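Local coordinates for aspartokinase (Arabidopsis thaliana, PDB 2CDQ), which catalyses the ATP-dependent phosphorylation of L-aspartate to 4-phospho-L-aspartate, the first step of lysine, threonine, methionine and isoleucine synthesis, with lysine and S-adenosylmethionine as allosteric effectors, at the lysine site and the interface of chains A and B. Residues are numbered along the deposited sequence; one frame, centred on the assembly and turned at random. Chains: chain A/B, Aspartokinase.

Contact 1: the lysine site. Residues chain A 35, 64-65, 70, 148, 215, 232-233. With LYS (lysine), chain C.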
loop_
_atom_site.group_PDB
_atom_site.type_symbol
_atom_site.label_atom_id
_atom_site.label_comp_id
_atom_site.label_asym_id
_atom_site.label_seq_id
_atom_site.Cartn_x
_atom_site.Cartn_y
_atom_site.Cartn_z
ATOM N N GLY A 35 -32.569 11.466 -2.551
ATOM C CA GLY A 35 -32.985 12.862 -2.603
ATOM C C GLY A 35 -33.688 13.263 -3.884
ATOM O O GLY A 35 -34.764 13.869 -3.842
ATOM N N SER A 64 -34.905 9.826 1.996
ATOM C CA SER A 64 -33.886 10.843 2.214
ATOM C C SER A 64 -34.554 12.218 2.324
ATOM O O SER A 64 -35.778 12.317 2.253
ATOM C CB SER A 64 -32.895 10.833 1.055
ATOM O OG SER A 64 -32.171 9.616 1.029
ATOM N N ALA A 65 -33.758 13.270 2.504
ATOM C CA ALA A 65 -34.274 14.635 2.483
ATOM C C ALA A 65 -34.572 15.038 1.042
ATOM O O ALA A 65 -34.048 14.424 0.113
ATOM C CB ALA A 65 -33.273 15.579 3.098
ATOM N N THR A 70 -30.318 18.444 2.419
ATOM C CA THR A 70 -29.275 18.028 3.359
ATOM C C THR A 70 -28.032 18.888 3.194
ATOM O O THR A 70 -27.513 19.429 4.165
ATOM C CB THR A 70 -28.905 16.537 3.218
ATOM O OG1 THR A 70 -29.959 15.733 3.763
ATOM C CG2 THR A 70 -27.618 16.214 3.966
ATOM N N GLU A 148 -34.775 15.091 6.600
ATOM C CA GLU A 148 -35.611 13.891 6.528
ATOM C C GLU A 148 -36.886 14.035 7.347
ATOM O O GLU A 148 -37.902 13.418 7.030
ATOM C CB GLU A 148 -34.838 12.651 6.985
ATOM C CG GLU A 148 -33.671 12.254 6.085
ATOM C CD GLU A 148 -32.453 13.160 6.238
ATOM O OE1 GLU A 148 -31.532 13.054 5.403
ATOM O OE2 GLU A 148 -32.408 13.977 7.182
ATOM N N PHE A 215 -31.515 8.988 7.528
ATOM C CA PHE A 215 -30.116 9.260 7.823
ATOM C C PHE A 215 -29.883 9.299 9.344
ATOM O O PHE A 215 -28.797 9.641 9.807
ATOM C CB PHE A 215 -29.753 10.574 7.110
ATOM C CG PHE A 215 -28.290 10.881 7.040
ATOM C CD1 PHE A 215 -27.328 9.896 7.195
ATOM C CD2 PHE A 215 -27.878 12.185 6.778
ATOM C CE1 PHE A 215 -25.977 10.215 7.120
ATOM C CE2 PHE A 215 -26.539 12.509 6.694
ATOM C CZ PHE A 215 -25.585 11.527 6.864
ATOM N N GLY A 232 -25.694 6.087 5.171
ATOM C CA GLY A 232 -26.871 6.949 5.150
ATOM C C GLY A 232 -28.198 6.227 5.133
ATOM O O GLY A 232 -28.407 5.272 5.887
ATOM N N SER A 233 -29.093 6.678 4.260
ATOM C CA SER A 233 -30.433 6.112 4.177
ATOM C C SER A 233 -30.431 4.656 3.722
ATOM O O SER A 233 -31.320 3.888 4.108
ATOM C CB SER A 233 -31.332 6.963 3.283
ATOM O OG SER A 233 -31.465 8.270 3.809
HETATM N N LYS C . -30.658 12.562 3.121
HETATM C CA LYS C . -29.494 12.918 2.259
HETATM C C LYS C . -29.826 12.785 0.760
HETATM O O LYS C . -30.777 13.408 0.281
HETATM C CB LYS C . -28.264 12.089 2.653
HETATM C CG LYS C . -28.542 10.601 2.870
HETATM C CD LYS C . -27.254 9.808 2.986
HETATM C CE LYS C . -26.531 9.705 1.649
HETATM N NZ LYS C . -25.260 8.943 1.779
HETATM O OXT LYS C . -29.182 12.074 -0.019
HETATM O O HOH W 1 -29.259 9.434 -0.397
HETATM O O HOH W 2 -30.457 16.011 0.401
HETATM O O HOH W 3 -29.488 11.133 -2.437
#

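Contact 2: the interface of chains A and B. Residues chain A 343, 345, 378, 381, 383, 451-452; chain B 455-459.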
loop_
_atom_site.group_PDB
_atom_site.type_symbol
_atom_site.label_atom_id
_atom_site.label_comp_id
_atom_site.label_asym_id
_atom_site.label_seq_id
_atom_site.Cartn_x
_atom_site.Cartn_y
_atom_site.Cartn_z
ATOM N N MET A 343 -2.093 12.468 -5.950
ATOM C CA MET A 343 -1.184 11.359 -5.675
ATOM C C MET A 343 0.084 11.843 -4.995
ATOM O O MET A 343 0.626 12.891 -5.354
ATOM C CB MET A 343 -0.838 10.611 -6.970
ATOM C CG MET A 343 0.283 9.586 -6.825
ATOM S SD MET A 343 0.483 8.495 -8.245
ATOM C CE MET A 343 1.142 9.603 -9.490
ATOM N N ASP A 345 4.062 10.588 -3.634
ATOM C CA ASP A 345 5.157 9.626 -3.706
ATOM C C ASP A 345 6.155 9.879 -2.579
ATOM O O ASP A 345 6.623 11.003 -2.389
ATOM C CB ASP A 345 5.845 9.715 -5.068
ATOM C CG ASP A 345 6.972 8.712 -5.226
ATOM O OD1 ASP A 345 6.763 7.511 -4.946
ATOM O OD2 ASP A 345 8.071 9.129 -5.649
ATOM N N SER A 378 7.248 0.308 -3.738
ATOM C CA SER A 378 8.408 -0.306 -4.388
ATOM C C SER A 378 9.438 -0.614 -3.290
ATOM O O SER A 378 9.157 -0.403 -2.103
ATOM C CB SER A 378 8.989 0.600 -5.478
ATOM O OG SER A 378 9.863 1.580 -4.938
ATOM N N SER A 381 10.184 2.938 -1.917
ATOM C CA SER A 381 9.166 3.975 -1.996
ATOM C C SER A 381 7.788 3.451 -1.664
ATOM O O SER A 381 7.486 2.266 -1.856
ATOM C CB SER A 381 9.151 4.639 -3.379
ATOM O OG SER A 381 8.535 3.814 -4.356
ATOM N N SER A 383 3.819 4.873 -2.552
ATOM C CA SER A 383 3.001 5.831 -3.281
ATOM C C SER A 383 1.557 5.649 -2.867
ATOM O O SER A 383 1.126 4.539 -2.552
ATOM C CB SER A 383 3.145 5.619 -4.781
ATOM O OG SER A 383 4.509 5.484 -5.137
ATOM N N GLN A 451 0.399 5.094 -14.334
ATOM C CA GLN A 451 1.411 5.603 -13.402
ATOM C C GLN A 451 1.529 4.797 -12.110
ATOM O O GLN A 451 2.593 4.770 -11.494
ATOM C CB GLN A 451 1.144 7.065 -13.059
ATOM C CG GLN A 451 1.358 8.033 -14.207
ATOM C CD GLN A 451 0.636 9.337 -13.968
ATOM O OE1 GLN A 451 0.902 10.033 -12.987
ATOM N NE2 GLN A 451 -0.303 9.666 -14.851
ATOM N N MET A 452 0.441 4.141 -11.710
ATOM C CA MET A 452 0.401 3.405 -10.454
ATOM C C MET A 452 -0.626 2.283 -10.562
ATOM O O MET A 452 -1.750 2.513 -11.017
ATOM C CB MET A 452 0.060 4.368 -9.308
ATOM C CG MET A 452 -0.104 3.754 -7.932
ATOM S SD MET A 452 -0.245 5.046 -6.671
ATOM C CE MET A 452 -0.851 4.098 -5.282
ATOM N N GLN B 455 2.475 -1.411 -8.102
ATOM C CA GLN B 455 3.451 -0.498 -8.724
ATOM C C GLN B 455 3.219 0.921 -8.226
ATOM O O GLN B 455 2.094 1.410 -8.245
ATOM C CB GLN B 455 3.349 -0.528 -10.255
ATOM C CG GLN B 455 4.237 0.504 -10.969
ATOM C CD GLN B 455 4.066 0.485 -12.478
ATOM O OE1 GLN B 455 3.515 1.414 -13.063
ATOM N NE2 GLN B 455 4.530 -0.584 -13.117
ATOM N N GLY B 456 4.285 1.581 -7.788
ATOM C CA GLY B 456 4.195 2.967 -7.320
ATOM C C GLY B 456 4.412 4.001 -8.411
ATOM O O GLY B 456 4.803 3.661 -9.527
ATOM N N ALA B 457 4.161 5.263 -8.072
ATOM C CA ALA B 457 4.218 6.396 -9.007
ATOM C C ALA B 457 5.358 6.324 -10.036
ATOM O O ALA B 457 6.496 6.686 -9.743
ATOM C CB ALA B 457 4.278 7.705 -8.237
ATOM N N SER B 458 5.028 5.839 -11.234
ATOM C CA SER B 458 5.959 5.710 -12.357
ATOM C C SER B 458 7.272 4.999 -12.025
ATOM O O SER B 458 8.302 5.232 -12.668
ATOM C CB SER B 458 6.227 7.073 -12.990
ATOM O OG SER B 458 5.062 7.541 -13.632
ATOM N N LYS B 459 7.226 4.127 -11.025
ATOM C CA LYS B 459 8.391 3.365 -10.598
ATOM C C LYS B 459 8.759 2.298 -11.623
ATOM O O LYS B 459 7.903 1.826 -12.365
ATOM C CB LYS B 459 8.126 2.748 -9.225
ATOM C CG LYS B 459 8.821 3.465 -8.084
ATOM C CD LYS B 459 8.198 4.789 -7.726
ATOM C CE LYS B 459 9.302 5.764 -7.344
ATOM N NZ LYS B 459 8.974 6.611 -6.160
HETATM O O HOH W 4 3.857 9.243 -12.068
#

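Contact 3: the interface of chains A and B. Residues chain A 349-350; chain B 186, 292-294, 297.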
loop_
_atom_site.group_PDB
_atom_site.type_symbol
_atom_site.label_atom_id
_atom_site.label_comp_id
_atom_site.label_asym_id
_atom_site.label_seq_id
_atom_site.Cartn_x
_atom_site.Cartn_y
_atom_site.Cartn_z
ATOM N N THR A 349 15.641 5.339 0.943
ATOM C CA THR A 349 16.476 4.130 0.895
ATOM C C THR A 349 16.439 3.359 2.226
ATOM O O THR A 349 16.761 2.169 2.274
ATOM C CB THR A 349 17.955 4.457 0.529
ATOM O OG1 THR A 349 18.548 5.269 1.553
ATOM C CG2 THR A 349 18.048 5.178 -0.821
ATOM N N ARG A 350 16.029 4.053 3.288
ATOM C CA ARG A 350 16.042 3.522 4.653
ATOM C C ARG A 350 14.905 2.558 4.978
ATOM O O ARG A 350 15.021 1.766 5.916
ATOM C CB ARG A 350 16.006 4.666 5.671
ATOM C CG ARG A 350 17.267 5.504 5.756
ATOM C CD ARG A 350 17.229 6.340 7.021
ATOM N NE ARG A 350 18.018 7.564 6.898
ATOM C CZ ARG A 350 19.321 7.651 7.153
ATOM N NH1 ARG A 350 20.005 6.580 7.541
ATOM N NH2 ARG A 350 19.942 8.816 7.015
ATOM N N ASP B 186 24.863 4.624 11.646
ATOM C CA ASP B 186 24.675 5.595 10.578
ATOM C C ASP B 186 25.921 6.465 10.404
ATOM O O ASP B 186 26.324 7.177 11.326
ATOM C CB ASP B 186 23.447 6.461 10.877
ATOM C CG ASP B 186 22.894 7.155 9.640
ATOM O OD1 ASP B 186 23.376 6.892 8.518
ATOM O OD2 ASP B 186 21.961 7.970 9.796
ATOM N N HIS B 292 22.894 -2.595 -1.477
ATOM C CA HIS B 292 21.665 -2.189 -0.811
ATOM C C HIS B 292 21.506 -0.695 -1.062
ATOM O O HIS B 292 22.501 0.034 -1.054
ATOM C CB HIS B 292 21.753 -2.479 0.684
ATOM C CG HIS B 292 20.562 -2.017 1.465
ATOM N ND1 HIS B 292 20.357 -0.695 1.800
ATOM C CD2 HIS B 292 19.518 -2.703 1.988
ATOM C CE1 HIS B 292 19.236 -0.585 2.489
ATOM N NE2 HIS B 292 18.709 -1.788 2.619
ATOM N N PRO B 293 20.262 -0.233 -1.303
ATOM C CA PRO B 293 20.016 1.153 -1.704
ATOM C C PRO B 293 20.774 2.181 -0.870
ATOM O O PRO B 293 21.232 3.194 -1.405
ATOM C CB PRO B 293 18.516 1.304 -1.500
ATOM C CG PRO B 293 17.993 -0.038 -1.760
ATOM C CD PRO B 293 19.005 -0.997 -1.223
ATOM N N GLN B 294 20.920 1.894 0.421
ATOM C CA GLN B 294 21.578 2.789 1.362
ATOM C C GLN B 294 23.075 2.939 1.080
ATOM O O GLN B 294 23.663 3.982 1.366
ATOM C CB GLN B 294 21.359 2.278 2.778
ATOM C CG GLN B 294 21.514 3.316 3.855
ATOM C CD GLN B 294 21.266 2.729 5.223
ATOM O OE1 GLN B 294 20.225 2.976 5.833
ATOM N NE2 GLN B 294 22.213 1.922 5.708
ATOM N N ARG B 297 24.178 5.754 -1.747
ATOM C CA ARG B 297 23.967 7.181 -1.499
ATOM C C ARG B 297 25.236 8.045 -1.577
ATOM O O ARG B 297 25.204 9.102 -2.215
ATOM C CB ARG B 297 23.212 7.412 -0.192
ATOM C CG ARG B 297 21.702 7.320 -0.334
ATOM C CD ARG B 297 21.029 7.810 0.929
ATOM N NE ARG B 297 21.498 7.065 2.097
ATOM C CZ ARG B 297 21.328 7.447 3.362
ATOM N NH1 ARG B 297 20.694 8.579 3.651
ATOM N NH2 ARG B 297 21.799 6.688 4.345
#

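Contact 4: the interface of chains A and B. Residues chain A 358-359, 362-363, 375; chain B 358-359, 362-363, 375.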
loop_
_atom_site.group_PDB
_atom_site.type_symbol
_atom_site.label_atom_id
_atom_site.label_comp_id
_atom_site.label_asym_id
_atom_site.label_seq_id
_atom_site.Cartn_x
_atom_site.Cartn_y
_atom_site.Cartn_z
ATOM N N LEU A 358 6.214 2.508 7.507
ATOM C CA LEU A 358 4.795 2.594 7.176
ATOM C C LEU A 358 3.979 3.188 8.325
ATOM O O LEU A 358 3.082 4.005 8.091
ATOM C CB LEU A 358 4.222 1.236 6.764
ATOM C CG LEU A 358 4.117 0.846 5.280
ATOM C CD1 LEU A 358 4.289 2.038 4.330
ATOM C CD2 LEU A 358 5.105 -0.245 4.931
ATOM N N ALA A 359 4.304 2.786 9.559
ATOM C CA ALA A 359 3.616 3.271 10.768
ATOM C C ALA A 359 3.716 4.790 10.925
ATOM O O ALA A 359 2.734 5.457 11.261
ATOM C CB ALA A 359 4.149 2.564 12.015
ATOM N N PHE A 362 1.761 6.899 7.792
ATOM C CA PHE A 362 0.320 7.001 7.957
ATOM C C PHE A 362 -0.100 7.611 9.297
ATOM O O PHE A 362 -1.253 8.016 9.473
ATOM C CB PHE A 362 -0.326 5.649 7.694
ATOM C CG PHE A 362 -0.169 5.195 6.272
ATOM C CD1 PHE A 362 0.733 4.183 5.947
ATOM C CD2 PHE A 362 -0.889 5.807 5.250
ATOM C CE1 PHE A 362 0.892 3.769 4.639
ATOM C CE2 PHE A 362 -0.736 5.405 3.938
ATOM C CZ PHE A 362 0.153 4.383 3.627
ATOM N N SER A 363 0.841 7.693 10.230
ATOM C CA SER A 363 0.611 8.444 11.449
ATOM C C SER A 363 0.504 9.932 11.126
ATOM O O SER A 363 -0.385 10.613 11.634
ATOM C CB SER A 363 1.721 8.203 12.463
ATOM O OG SER A 363 1.428 8.894 13.657
ATOM N N VAL A 375 -3.061 2.601 -2.337
ATOM C CA VAL A 375 -1.661 2.506 -1.893
ATOM C C VAL A 375 -0.905 1.439 -2.691
ATOM O O VAL A 375 -1.444 0.367 -2.991
ATOM C CB VAL A 375 -1.529 2.219 -0.361
ATOM C CG1 VAL A 375 -0.084 1.934 0.032
ATOM C CG2 VAL A 375 -2.055 3.377 0.469
ATOM N N LEU B 358 -5.069 2.997 8.197
ATOM C CA LEU B 358 -3.711 2.686 7.767
ATOM C C LEU B 358 -2.694 2.941 8.876
ATOM O O LEU B 358 -1.759 2.150 9.056
ATOM C CB LEU B 358 -3.355 3.465 6.504
ATOM C CG LEU B 358 -3.360 2.727 5.154
ATOM C CD1 LEU B 358 -4.064 1.364 5.181
ATOM C CD2 LEU B 358 -3.953 3.618 4.073
ATOM N N ALA B 359 -2.891 4.029 9.625
ATOM C CA ALA B 359 -2.046 4.352 10.781
ATOM C C ALA B 359 -2.119 3.277 11.868
ATOM O O ALA B 359 -1.093 2.852 12.398
ATOM C CB ALA B 359 -2.411 5.712 11.342
ATOM N N PHE B 362 -0.463 -0.377 10.534
ATOM C CA PHE B 362 0.988 -0.459 10.507
ATOM C C PHE B 362 1.633 -0.176 11.855
ATOM O O PHE B 362 2.791 -0.542 12.088
ATOM C CB PHE B 362 1.540 0.424 9.401
ATOM C CG PHE B 362 1.215 -0.090 8.034
ATOM C CD1 PHE B 362 0.271 0.550 7.239
ATOM C CD2 PHE B 362 1.824 -1.249 7.555
ATOM C CE1 PHE B 362 -0.043 0.068 5.980
ATOM C CE2 PHE B 362 1.520 -1.739 6.304
ATOM C CZ PHE B 362 0.584 -1.081 5.509
ATOM N N SER B 363 0.869 0.459 12.743
ATOM C CA SER B 363 1.282 0.636 14.127
ATOM C C SER B 363 1.385 -0.723 14.812
ATOM O O SER B 363 2.366 -0.995 15.507
ATOM C CB SER B 363 0.299 1.533 14.871
ATOM O OG SER B 363 0.420 1.344 16.269
ATOM N N VAL B 375 2.836 -3.574 -0.444
ATOM C CA VAL B 375 1.493 -3.173 -0.010
ATOM C C VAL B 375 0.608 -2.818 -1.203
ATOM O O VAL B 375 1.052 -2.145 -2.144
ATOM C CB VAL B 375 1.515 -1.958 0.957
ATOM C CG1 VAL B 375 0.119 -1.644 1.454
ATOM C CG2 VAL B 375 2.441 -2.202 2.133
HETATM O O HOH W 5 0.902 4.786 13.554
#

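Contact 1: the lysine site
A partly occupied lysine lies in the catalytic pocket of the amino acid kinase domain, among residues that probably serve ATP and the substrate aspartate. It may reflect effector supplied for crystallisation, and probably mimics aspartate through the shared alpha-amino and carboxylate groups; the allosteric lysine site is built from other residues. At the carboxylate, waters link both oxygens to the protein. OXT is 2.7 Å from water 1, which also meets the A:Ser64 hydroxyl, and it bonds water 3, held by the backbone N of A:Gly35. The other oxygen, O, reaches the backbone N of A:Thr70, at the start of helix 69-80, through water 2. Small residues suit this end: A:Gly35 brings its CA to 3.7 Å from ligand O, and A:Ser64 lays its CB beside the same atom. The ligand's alpha-amino N gives a hydrogen bond of 2.5 Å to A:Glu148 OE1, on the lone pair turned away from OE2. A bend at chi2 (75°) steers this carboxylate inward, and its likely negative charge would favour an ammonium. A:Thr70 OG1, anti to its carbonyl carbon (chi1 -73°), flanks the alpha carbon. Farther along, the A:Phe215 ring turns one face to the aliphatic chain, with ligand CD 4.2 Å above its centre. A:Gly232, having no side chain, lets its CA approach ligand CD to 3.6 Å. A:Ser233, next in helix 232-244, bonds through OG to A:Ser64 OG, tying the two serines together alongside the ligand.

Contact 2: the interface of chains A and B
Strands 341-347, 372-378 and 381-386 of chain A, with A:Gln451 and the start of strand 452-455, receive the loop that follows strand 452-455 of chain B. B:Lys459 and A:Asp345 meet tip to tip in a salt bridge. B:Lys459 NZ is 2.7 Å from both OD1 and OD2 of A:Asp345, using the syn lone pair of each, so the ammonium sits in the carboxylate's fork. The long lysine gets there by bends at chi2, chi3 and chi4, its CD passing 3.5 Å from A:Ser381 OG, which bonds the hydroxyl of A:Ser378, a ligand of the allosteric lysine. On the anti side of A:Asp345 OD1, A:Ser383 OG donates a bond of 3.0 Å, which helps fix the carboxylate's rotation. The same small hydroxyl accepts from the backbone N of B:Ala457, relaying between the chains. The methyl of B:Ala457 fits beside A:Met343, whose flexible thioether bends at chi3 to bring CE to 3.9 Å from CB. Beyond it, B:Ser458 N donates to A:Gln451 O at 2.7 Å, nearly straight (169° at H) and in the carbonyl plane. Water 4 joins B:Ser458 OG to A:Gln451 OE1. In the fold, a loop of one subunit's second ACT sequence meets the other's first-ACT strands and the 451-452 segment of its second.

Contact 3: the interface of chains A and B
An ACT region of chain A here touches the amino acid kinase domain of chain B: A:Thr349 and A:Arg350, in the 3-10 helix 349-351, lie against B:Asp186 and the segment from B:His292 to B:Arg297. The charged contact joins A:Arg350 to B:Asp186 as a salt bridge, NH1 lying 3.3 Å from OD2. Its hydrogen bond is weak, bent to 123° at H, and the guanidinium and carboxylate planes stand 82° apart, so the two groups cross instead of pairing flat. The length of arginine suits the span: the chain of A:Arg350 runs extended from CG to NE, passing B:Gln294 OE1 at 3.9 Å from CG. B:Arg297 comes to one face of this guanidinium, its CZ displaced from the centre and the two planes nearly perpendicular. NH1 of B:Arg297 is 3.5 Å from NH2 of A:Arg350, a pairing of two probably positive groups that the carboxylate of B:Asp186 may help offset. A:Thr349 lies antiparallel alongside B:Pro293, with CB 3.8 Å from the ring's CB; the compact, branched threonine fits against the rigid proline. A:Thr349 OG1 is flanked by backbone N and carbonyl carbon (chi1 64°), which turns it toward B:Arg297, 3.5 Å from NE. Behind these contacts, B:His292 ND1 accepts a hydrogen bond of 3.0 Å from the backbone N of B:Gln294. This bond bridges B:Pro293 and probably steadies the turn that presents the proline and glutamine to chain A.

Contact 4: the interface of chains A and B
This is a helix-to-helix apolar interface on the two-fold axis of the homodimer, joining the ACT regions of the two subunits. Helix 357-367 of each chain packs against its twin, and the pairing rests on hydrophobic contact, with no direct polar bond between the residues of the patch. A:Leu358 and B:Phe362 lie side by side and point the same way. CB of A:Leu358 sits over the ring face of B:Phe362, 3.8 Å from its centroid and displaced from the ring centre. The twin places B:Leu358 CB over the A:Phe362 ring, 3.9 Å from its centroid. In both phenylalanines CG is anti to the carbonyl carbon (chi1 -65° in A:Phe362). The rings lie alongside each other, pointing the same way, A:Phe362 CD1 being 3.9 Å from B:Phe362 CD1, and each gives one flat face to a leucine. Alanine at 359 keeps the helices close: A:Ala359 CA is 3.8 Å from B:Phe362 CB. Water 5 lies 3.0 Å from O of A:Ala359 and of B:Ala359; since carbonyls can only accept, the water must donate to each. At the other end the branched valines meet at a slant, A:Val375 CG1 3.9 Å from B:Val375 CG1. The site thus spans the helices and the strands beginning at 372 in the first ACT sequence of each chain.

Contacts 2, 3 and 4 are patches of one two-fold interface. Between centres of C-alpha atoms, contact 2 lies about 19 Å from contact 3 and about 16 Å from contact 4, while contact 3 lies about 21 Å from contact 4. Strand 372-378 of chain A supplies residues to contacts 2 and 4, and in sequence the 3-10 helix of contact 3 falls between strand 341-347 of contact 2 and helix 357-367 of contact 4. Contact 1 is remote, its centre about 34 Å from contact 4, 38 Å from contact 2 and 53 Å from contact 3. Contact 3 joins regulatory and kinase regions of different subunits, a possible route for allosteric signals.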